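Local coordinates for levoglucosan dehydrogenase (Pseudarthrobacter phenanthrenivorans, PDB 6A3F), which oxidises levoglucosan (1,6-anhydro-beta-D-glucose) to 3-dehydrolevoglucosan, using NAD(+) as the hydride acceptor, as a homotetrameric member of the Gfo/Idh/MocA family, at residues K124-T129 with H147-N152; E132-Y137 with D382-A387. All coordinates share one frame; numbering follows the deposited sequence.

Contact 1: K124-T129 with H147-N152; sequences KPLART and HMVAFN
K124 lays the root of its side chain obliquely against the F151 ring and V149, then curls its ammonium end away from both. Its CB lies 3.5 Å from CE1 of F151, coming in at a slant to the ring. On another flank the same CB meets CG2 of V149 at 4.0 Å. With CG wedged between the backbone N and the carbonyl carbon (chi1 39°), and two further bends of the same sense at chi2 and chi3, the chain coils past the 147-152 backbone: CG passes 3.5 Å from A150 O, a contact of a carbon with a carbonyl oxygen. NZ ends in a salt bridge with D209, among side chains of helix 206-221. In V149, chi1 of 60° puts CG1 between the backbone N and the carbonyl carbon and CG2 opposite the N; the CG2 methyl serves K124 and L126 alike, with CD1 of L126 4.1 Å from it. The loop 124-129 follows strand 119-122, and 147-152 comprises the neighbouring parallel strand 147-149 and the turns after it; helix 130-141 joins the strands in a beta-alpha-beta crossover of the NAD-binding Rossmann domain. K124 belongs to the Glu-Lys-Pro sequence familiar from Gfo/Idh/MocA enzymes; the peptide bond to P125 is cis. Side chains alternate along the strand, V149 pointing toward the loop and M148 away. Inverse gamma turns follow, centred on A150 (weak bond F151 N to V149 O, 2.9 Å) and on F151 (weak bond N152 N to A150 O, 3.0 Å), and T212 of helix 206-221 touches both K124 and F151. K124 binds both levoglucosan and NADH; A150 and N152 bind NADH.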
ATOM      1  N   LYS B 124       6.243  31.100   1.132  1.00 22.97           N
ATOM      2  CA  LYS B 124       6.051  30.911   2.545  1.00 23.18           C
ATOM      3  C   LYS B 124       7.380  30.637   3.260  1.00 24.26           C
ATOM      4  O   LYS B 124       8.391  30.354   2.590  1.00 25.88           O
ATOM      5  CB  LYS B 124       5.066  29.760   2.774  1.00 23.33           C
ATOM      6  CG  LYS B 124       5.199  28.559   1.848  1.00 24.62           C
ATOM      7  CD  LYS B 124       6.533  27.851   1.823  1.00 23.92           C
ATOM      8  CE  LYS B 124       6.976  27.281   3.143  1.00 24.18           C
ATOM      9  NZ  LYS B 124       8.327  26.683   3.057  1.00 23.99           N
ATOM     10  N   PRO B 125       7.427  30.722   4.615  1.00 21.83           N
ATOM     11  CA  PRO B 125       6.433  31.425   5.437  1.00 24.42           C
ATOM     12  C   PRO B 125       6.348  32.916   5.027  1.00 23.05           C
ATOM     13  O   PRO B 125       7.222  33.427   4.331  1.00 27.33           O
ATOM     14  CB  PRO B 125       6.954  31.214   6.853  1.00 24.59           C
ATOM     15  CG  PRO B 125       8.465  31.165   6.686  1.00 25.63           C
ATOM     16  CD  PRO B 125       8.659  30.454   5.367  1.00 25.08           C
ATOM     17  N   LEU B 126       5.317  33.623   5.443  1.00 24.63           N
ATOM     18  CA  LEU B 126       5.141  34.919   4.839  1.00 23.74           C
ATOM     19  C   LEU B 126       6.367  35.791   5.177  1.00 23.45           C
ATOM     20  O   LEU B 126       6.920  36.471   4.339  1.00 25.62           O
ATOM     21  CB  LEU B 126       3.848  35.535   5.358  1.00 26.24           C
ATOM     22  CG  LEU B 126       3.445  36.816   4.621  1.00 27.94           C
ATOM     23  CD1 LEU B 126       3.111  36.524   3.172  1.00 30.30           C
ATOM     24  CD2 LEU B 126       2.266  37.503   5.308  1.00 31.53           C
ATOM     25  N   ALA B 127       6.803  35.713   6.407  1.00 27.96           N
ATOM     26  CA  ALA B 127       8.021  36.374   6.825  1.00 31.56           C
ATOM     27  C   ALA B 127       8.719  35.560   7.937  1.00 36.48           C
ATOM     28  O   ALA B 127       8.203  34.533   8.399  1.00 33.13           O
ATOM     29  CB  ALA B 127       7.653  37.775   7.274  1.00 31.61           C
ATOM     30  N   ARG B 128       9.843  36.125   8.399  1.00 43.27           N
ATOM     31  CA  ARG B 128      10.778  35.600   9.424  1.00 43.02           C
ATOM     32  C   ARG B 128      10.074  35.572  10.785  1.00 46.65           C
ATOM     33  O   ARG B 128      10.289  34.675  11.570  1.00 49.98           O
ATOM     34  CB  ARG B 128      12.008  36.522   9.409  1.00 47.45           C
ATOM     35  CG  ARG B 128      13.348  35.923   9.804  1.00 47.47           C
ATOM     36  CD  ARG B 128      14.468  36.965   9.802  1.00 46.77           C
ATOM     37  NE  ARG B 128      13.998  38.352   9.962  1.00 48.71           N
ATOM     38  CZ  ARG B 128      14.086  39.317   9.040  1.00 52.35           C
ATOM     39  NH1 ARG B 128      13.273  40.360   9.054  1.00 48.45           N
ATOM     40  NH2 ARG B 128      15.004  39.262   8.103  1.00 56.06           N
ATOM     41  N   THR B 129       9.195  36.549  11.043  1.00 55.48           N
ATOM     42  CA  THR B 129       8.506  36.718  12.330  1.00 51.30           C
ATOM     43  C   THR B 129       7.034  37.102  12.150  1.00 49.58           C
ATOM     44  O   THR B 129       6.617  37.599  11.100  1.00 43.85           O
ATOM     45  CB  THR B 129       9.088  37.867  13.173  1.00 55.39           C
ATOM     46  OG1 THR B 129       7.941  38.614  13.580  1.00 55.20           O
ATOM     47  CG2 THR B 129      10.033  38.810  12.456  1.00 51.28           C
ATOM     48  N   HIS B 147      -3.138  39.559  -3.415  1.00 25.98           N
ATOM     49  CA  HIS B 147      -1.985  39.083  -2.678  1.00 24.34           C
ATOM     50  C   HIS B 147      -2.175  37.603  -2.324  1.00 24.37           C
ATOM     51  O   HIS B 147      -3.245  37.207  -1.818  1.00 24.77           O
ATOM     52  CB  HIS B 147      -1.747  39.929  -1.412  1.00 26.91           C
ATOM     53  CG  HIS B 147      -2.968  40.245  -0.624  1.00 24.16           C
ATOM     54  ND1 HIS B 147      -3.321  39.530   0.482  1.00 23.75           N
ATOM     55  CD2 HIS B 147      -3.890  41.227  -0.766  1.00 25.56           C
ATOM     56  CE1 HIS B 147      -4.424  40.042   0.988  1.00 26.81           C
ATOM     57  NE2 HIS B 147      -4.784  41.100   0.241  1.00 24.51           N
ATOM     58  N   MET B 148      -1.105  36.829  -2.508  1.00 23.24           N
ATOM     59  CA  MET B 148      -1.189  35.358  -2.329  1.00 23.53           C
ATOM     60  C   MET B 148       0.091  34.837  -1.682  1.00 22.10           C
ATOM     61  O   MET B 148       1.201  35.260  -2.030  1.00 24.39           O
ATOM     62  CB  MET B 148      -1.400  34.684  -3.686  1.00 24.57           C
ATOM     63  CG  MET B 148      -1.929  33.258  -3.611  1.00 23.97           C
ATOM     64  SD  MET B 148      -2.191  32.562  -5.234  1.00 24.27           S
ATOM     65  CE  MET B 148      -3.091  31.064  -4.801  1.00 25.87           C
ATOM     66  N   VAL B 149      -0.061  33.904  -0.738  1.00 22.37           N
ATOM     67  CA  VAL B 149       1.112  33.200  -0.174  1.00 23.70           C
ATOM     68  C   VAL B 149       1.136  31.765  -0.749  1.00 25.07           C
ATOM     69  O   VAL B 149       0.074  31.172  -0.933  1.00 23.45           O
ATOM     70  CB  VAL B 149       1.135  33.233   1.367  1.00 23.18           C
ATOM     71  CG1 VAL B 149      -0.065  32.584   2.009  1.00 24.84           C
ATOM     72  CG2 VAL B 149       2.423  32.664   1.916  1.00 24.14           C
ATOM     73  N   ALA B 150       2.320  31.251  -1.053  1.00 22.44           N
ATOM     74  CA  ALA B 150       2.492  30.040  -1.921  1.00 22.10           C
ATOM     75  C   ALA B 150       2.363  28.749  -1.104  1.00 21.42           C
ATOM     76  O   ALA B 150       3.350  27.963  -1.073  1.00 21.30           O
ATOM     77  CB  ALA B 150       3.846  30.087  -2.598  1.00 24.47           C
ATOM     78  N   PHE B 151       1.228  28.552  -0.429  1.00 20.29           N
ATOM     79  CA  PHE B 151       0.910  27.234   0.164  1.00 21.66           C
ATOM     80  C   PHE B 151       0.313  26.355  -0.971  1.00 21.82           C
ATOM     81  O   PHE B 151      -0.893  26.031  -1.039  1.00 23.51           O
ATOM     82  CB  PHE B 151      -0.002  27.379   1.389  1.00 21.67           C
ATOM     83  CG  PHE B 151       0.645  27.998   2.598  1.00 21.64           C
ATOM     84  CD1 PHE B 151       1.828  27.482   3.112  1.00 23.30           C
ATOM     85  CD2 PHE B 151       0.096  29.131   3.190  1.00 23.28           C
ATOM     86  CE1 PHE B 151       2.426  28.049   4.226  1.00 22.62           C
ATOM     87  CE2 PHE B 151       0.702  29.704   4.300  1.00 23.74           C
ATOM     88  CZ  PHE B 151       1.877  29.177   4.795  1.00 25.51           C
ATOM     89  N   ASN B 152       1.177  26.006  -1.903  1.00 19.99           N
ATOM     90  CA  ASN B 152       0.789  25.429  -3.175  1.00 21.03           C
ATOM     91  C   ASN B 152       0.180  24.024  -2.976  1.00 21.65           C
ATOM     92  O   ASN B 152      -0.626  23.577  -3.828  1.00 21.79           O
ATOM     93  CB  ASN B 152       1.966  25.395  -4.133  1.00 21.07           C
ATOM     94  CG  ASN B 152       3.068  24.512  -3.616  1.00 22.34           C
ATOM     95  OD1 ASN B 152       3.675  24.875  -2.611  1.00 23.85           O
ATOM     96  ND2 ASN B 152       3.242  23.329  -4.223  1.00 21.91           N
TER

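Contact 2: E132-Y137 with D382-A387; sequences ESKAMY and DGYQVA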
ATOM      1  N   GLU B 132       6.800  40.988  11.517  1.00 33.08           N
ATOM      2  CA  GLU B 132       7.125  41.251  10.152  1.00 36.71           C
ATOM      3  C   GLU B 132       5.958  40.847   9.235  1.00 31.79           C
ATOM      4  O   GLU B 132       5.635  41.535   8.286  1.00 28.23           O
ATOM      5  CB  GLU B 132       8.384  40.461   9.852  1.00 39.09           C
ATOM      6  CG  GLU B 132       9.037  40.808   8.558  1.00 42.06           C
ATOM      7  CD  GLU B 132      10.413  40.174   8.447  1.00 40.25           C
ATOM      8  OE1 GLU B 132      11.313  40.841   7.965  1.00 47.21           O
ATOM      9  OE2 GLU B 132      10.583  39.025   8.870  1.00 39.19           O
ATOM     10  N   SER B 133       5.308  39.728   9.553  1.00 32.18           N
ATOM     11  CA  SER B 133       4.183  39.282   8.721  1.00 32.13           C
ATOM     12  C   SER B 133       3.003  40.267   8.823  1.00 30.47           C
ATOM     13  O   SER B 133       2.320  40.526   7.850  1.00 25.24           O
ATOM     14  CB  SER B 133       3.775  37.873   9.090  1.00 33.60           C
ATOM     15  OG  SER B 133       4.879  36.948   9.069  1.00 27.96           O
ATOM     16  N   LYS B 134       2.783  40.839  10.015  1.00 29.71           N
ATOM     17  CA  LYS B 134       1.699  41.838  10.214  1.00 31.50           C
ATOM     18  C   LYS B 134       1.911  43.076   9.333  1.00 29.26           C
ATOM     19  O   LYS B 134       0.967  43.605   8.747  1.00 29.25           O
ATOM     20  CB  LYS B 134       1.665  42.260  11.680  1.00 33.17           C
ATOM     21  CG  LYS B 134       0.524  43.198  12.052  1.00 35.92           C
ATOM     22  CD  LYS B 134       0.602  43.676  13.502  1.00 39.78           C
ATOM     23  CE  LYS B 134      -0.630  44.462  13.926  1.00 40.87           C
ATOM     24  NZ  LYS B 134      -0.700  45.719  13.161  1.00 42.79           N
ATOM     25  N   ALA B 135       3.160  43.516   9.219  1.00 30.39           N
ATOM     26  CA  ALA B 135       3.489  44.667   8.423  1.00 33.06           C
ATOM     27  C   ALA B 135       3.164  44.386   6.958  1.00 32.71           C
ATOM     28  O   ALA B 135       2.703  45.260   6.233  1.00 26.78           O
ATOM     29  CB  ALA B 135       4.948  45.025   8.599  1.00 34.24           C
ATOM     30  N   MET B 136       3.394  43.164   6.494  1.00 30.90           N
ATOM     31  CA  MET B 136       3.050  42.837   5.077  1.00 29.85           C
ATOM     32  C   MET B 136       1.534  42.848   4.868  1.00 27.26           C
ATOM     33  O   MET B 136       0.968  43.431   3.901  1.00 28.23           O
ATOM     34  CB  MET B 136       3.639  41.472   4.688  1.00 29.26           C
ATOM     35  CG  MET B 136       5.139  41.482   4.652  1.00 28.06           C
ATOM     36  SD  MET B 136       5.877  39.798   4.592  1.00 27.95           S
ATOM     37  CE  MET B 136       5.368  39.345   2.930  1.00 30.26           C
ATOM     38  N   TYR B 137       0.865  42.191   5.773  1.00 25.29           N
ATOM     39  CA  TYR B 137      -0.574  42.164   5.706  1.00 25.98           C
ATOM     40  C   TYR B 137      -1.135  43.603   5.724  1.00 29.85           C
ATOM     41  O   TYR B 137      -1.978  43.979   4.880  1.00 28.21           O
ATOM     42  CB  TYR B 137      -1.079  41.336   6.875  1.00 24.63           C
ATOM     43  CG  TYR B 137      -2.562  41.362   7.016  1.00 27.73           C
ATOM     44  CD1 TYR B 137      -3.361  40.995   5.946  1.00 30.10           C
ATOM     45  CD2 TYR B 137      -3.157  41.759   8.199  1.00 30.44           C
ATOM     46  CE1 TYR B 137      -4.734  41.020   6.054  1.00 32.99           C
ATOM     47  CE2 TYR B 137      -4.536  41.801   8.312  1.00 33.41           C
ATOM     48  CZ  TYR B 137      -5.316  41.416   7.241  1.00 34.36           C
ATOM     49  OH  TYR B 137      -6.677  41.460   7.338  1.00 42.76           O
ATOM     50  N   ASP B 382      -4.098  34.993   5.326  1.00 26.67           N
ATOM     51  CA  ASP B 382      -3.828  33.594   5.694  1.00 24.91           C
ATOM     52  C   ASP B 382      -2.358  33.432   6.116  1.00 22.72           C
ATOM     53  O   ASP B 382      -2.054  32.682   7.061  1.00 23.24           O
ATOM     54  CB  ASP B 382      -4.211  32.669   4.522  1.00 25.53           C
ATOM     55  CG  ASP B 382      -5.688  32.773   4.152  1.00 25.28           C
ATOM     56  OD1 ASP B 382      -6.548  32.138   4.849  1.00 29.22           O
ATOM     57  OD2 ASP B 382      -6.006  33.539   3.186  1.00 25.95           O
ATOM     58  N   GLY B 383      -1.451  34.095   5.384  1.00 22.85           N
ATOM     59  CA  GLY B 383      -0.024  34.033   5.677  1.00 23.34           C
ATOM     60  C   GLY B 383       0.287  34.574   7.057  1.00 24.63           C
ATOM     61  O   GLY B 383       1.034  33.994   7.831  1.00 25.79           O
ATOM     62  N   TYR B 384      -0.364  35.667   7.382  1.00 23.41           N
ATOM     63  CA  TYR B 384      -0.192  36.286   8.671  1.00 24.36           C
ATOM     64  C   TYR B 384      -0.823  35.444   9.798  1.00 23.73           C
ATOM     65  O   TYR B 384      -0.179  35.295  10.832  1.00 23.06           O
ATOM     66  CB  TYR B 384      -0.744  37.715   8.596  1.00 25.29           C
ATOM     67  CG  TYR B 384      -0.744  38.470   9.903  1.00 27.17           C
ATOM     68  CD1 TYR B 384       0.295  38.343  10.812  1.00 25.31           C
ATOM     69  CD2 TYR B 384      -1.777  39.349  10.213  1.00 29.94           C
ATOM     70  CE1 TYR B 384       0.293  39.034  12.020  1.00 28.87           C
ATOM     71  CE2 TYR B 384      -1.811  40.021  11.430  1.00 31.05           C
ATOM     72  CZ  TYR B 384      -0.754  39.890  12.318  1.00 33.42           C
ATOM     73  OH  TYR B 384      -0.794  40.575  13.500  1.00 33.95           O
ATOM     74  N   GLN B 385      -2.015  34.844   9.582  1.00 22.31           N
ATOM     75  CA  GLN B 385      -2.631  33.977  10.572  1.00 23.72           C
ATOM     76  C   GLN B 385      -1.714  32.780  10.864  1.00 22.22           C
ATOM     77  O   GLN B 385      -1.590  32.343  12.009  1.00 23.51           O
ATOM     78  CB  GLN B 385      -4.014  33.495  10.116  1.00 24.88           C
ATOM     79  CG  GLN B 385      -4.725  32.660  11.182  1.00 24.80           C
ATOM     80  CD  GLN B 385      -5.018  33.449  12.441  1.00 26.00           C
ATOM     81  OE1 GLN B 385      -5.951  34.252  12.473  1.00 29.48           O
ATOM     82  NE2 GLN B 385      -4.230  33.239  13.481  1.00 26.97           N
ATOM     83  N   VAL B 386      -1.071  32.228   9.837  1.00 23.47           N
ATOM     84  CA  VAL B 386      -0.135  31.148  10.065  1.00 24.15           C
ATOM     85  C   VAL B 386       1.058  31.664  10.885  1.00 23.23           C
ATOM     86  O   VAL B 386       1.527  30.974  11.819  1.00 23.06           O
ATOM     87  CB  VAL B 386       0.297  30.505   8.729  1.00 25.13           C
ATOM     88  CG1 VAL B 386       1.461  29.538   8.909  1.00 24.99           C
ATOM     89  CG2 VAL B 386      -0.897  29.813   8.081  1.00 24.57           C
ATOM     90  N   ALA B 387       1.576  32.837  10.541  1.00 24.78           N
ATOM     91  CA  ALA B 387       2.709  33.396  11.339  1.00 26.80           C
ATOM     92  C   ALA B 387       2.321  33.553  12.818  1.00 23.85           C
ATOM     93  O   ALA B 387       3.190  33.324  13.714  1.00 27.25           O
ATOM     94  CB  ALA B 387       3.170  34.706  10.736  1.00 26.77           C
TER
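S133 OG, which hydrogen-bonds to T129 O at the N-cap of its own helix, lies 3.3 Å from the methyl CB of A387 on the facing helix. The two helices, 130-141 and 380-399, run antiparallel (163° between the segment directions) with axes 8.9 Å apart, bringing the Rossmann domain against a helix near the C-terminus. Y384 fills the middle of the interface. One face of its ring rests on the helix backbone at K134, whose CA sits 3.7 Å from the ring centroid and 15° off the normal, a CH-pi contact. The K134 chain, its CG anti to the backbone N, is extended as far as CE and bent at chi4; it runs alongside Y384 in the same direction, and CG of K134 passes 3.3 Å from Y384 OH. At the neighbouring flank of the ring Y137 approaches obliquely: CD2 of Y137 is 3.4 Å from CD2 of Y384, and the planes are inclined at 31°. Beyond Y384, K134 NZ forms a salt bridge with D138. S133 and K134 thus find polar partners on their own side of the interface, and the two segments share apolar, CH-pi and oblique ring contacts without a hydrogen bond or salt bridge, consistent with packing holding these helix turns together.

Contact 1 and contact 2 share the crossover that runs from the loop 124-129 through helix 130-141 to strand 147-149, and their centres lie 8 Å apart. They touch directly where the loop meets the helix: A127 CB is 3.4 Å from S133 OG, and L126 O is 3.5 Å from M136 SD. Contact 1 is at the active site, with the K124 side chain about 3 Å at its nearest from that of E123, an NADH-binding residue. Contact 2 lies farther from the ligand-binding residues: the S133 side chain is about 8 Å from those of the NADH-binding N103 and H106. Helix 206-221 borders both, its T212 touching V386 as well as the contact 1 side chains.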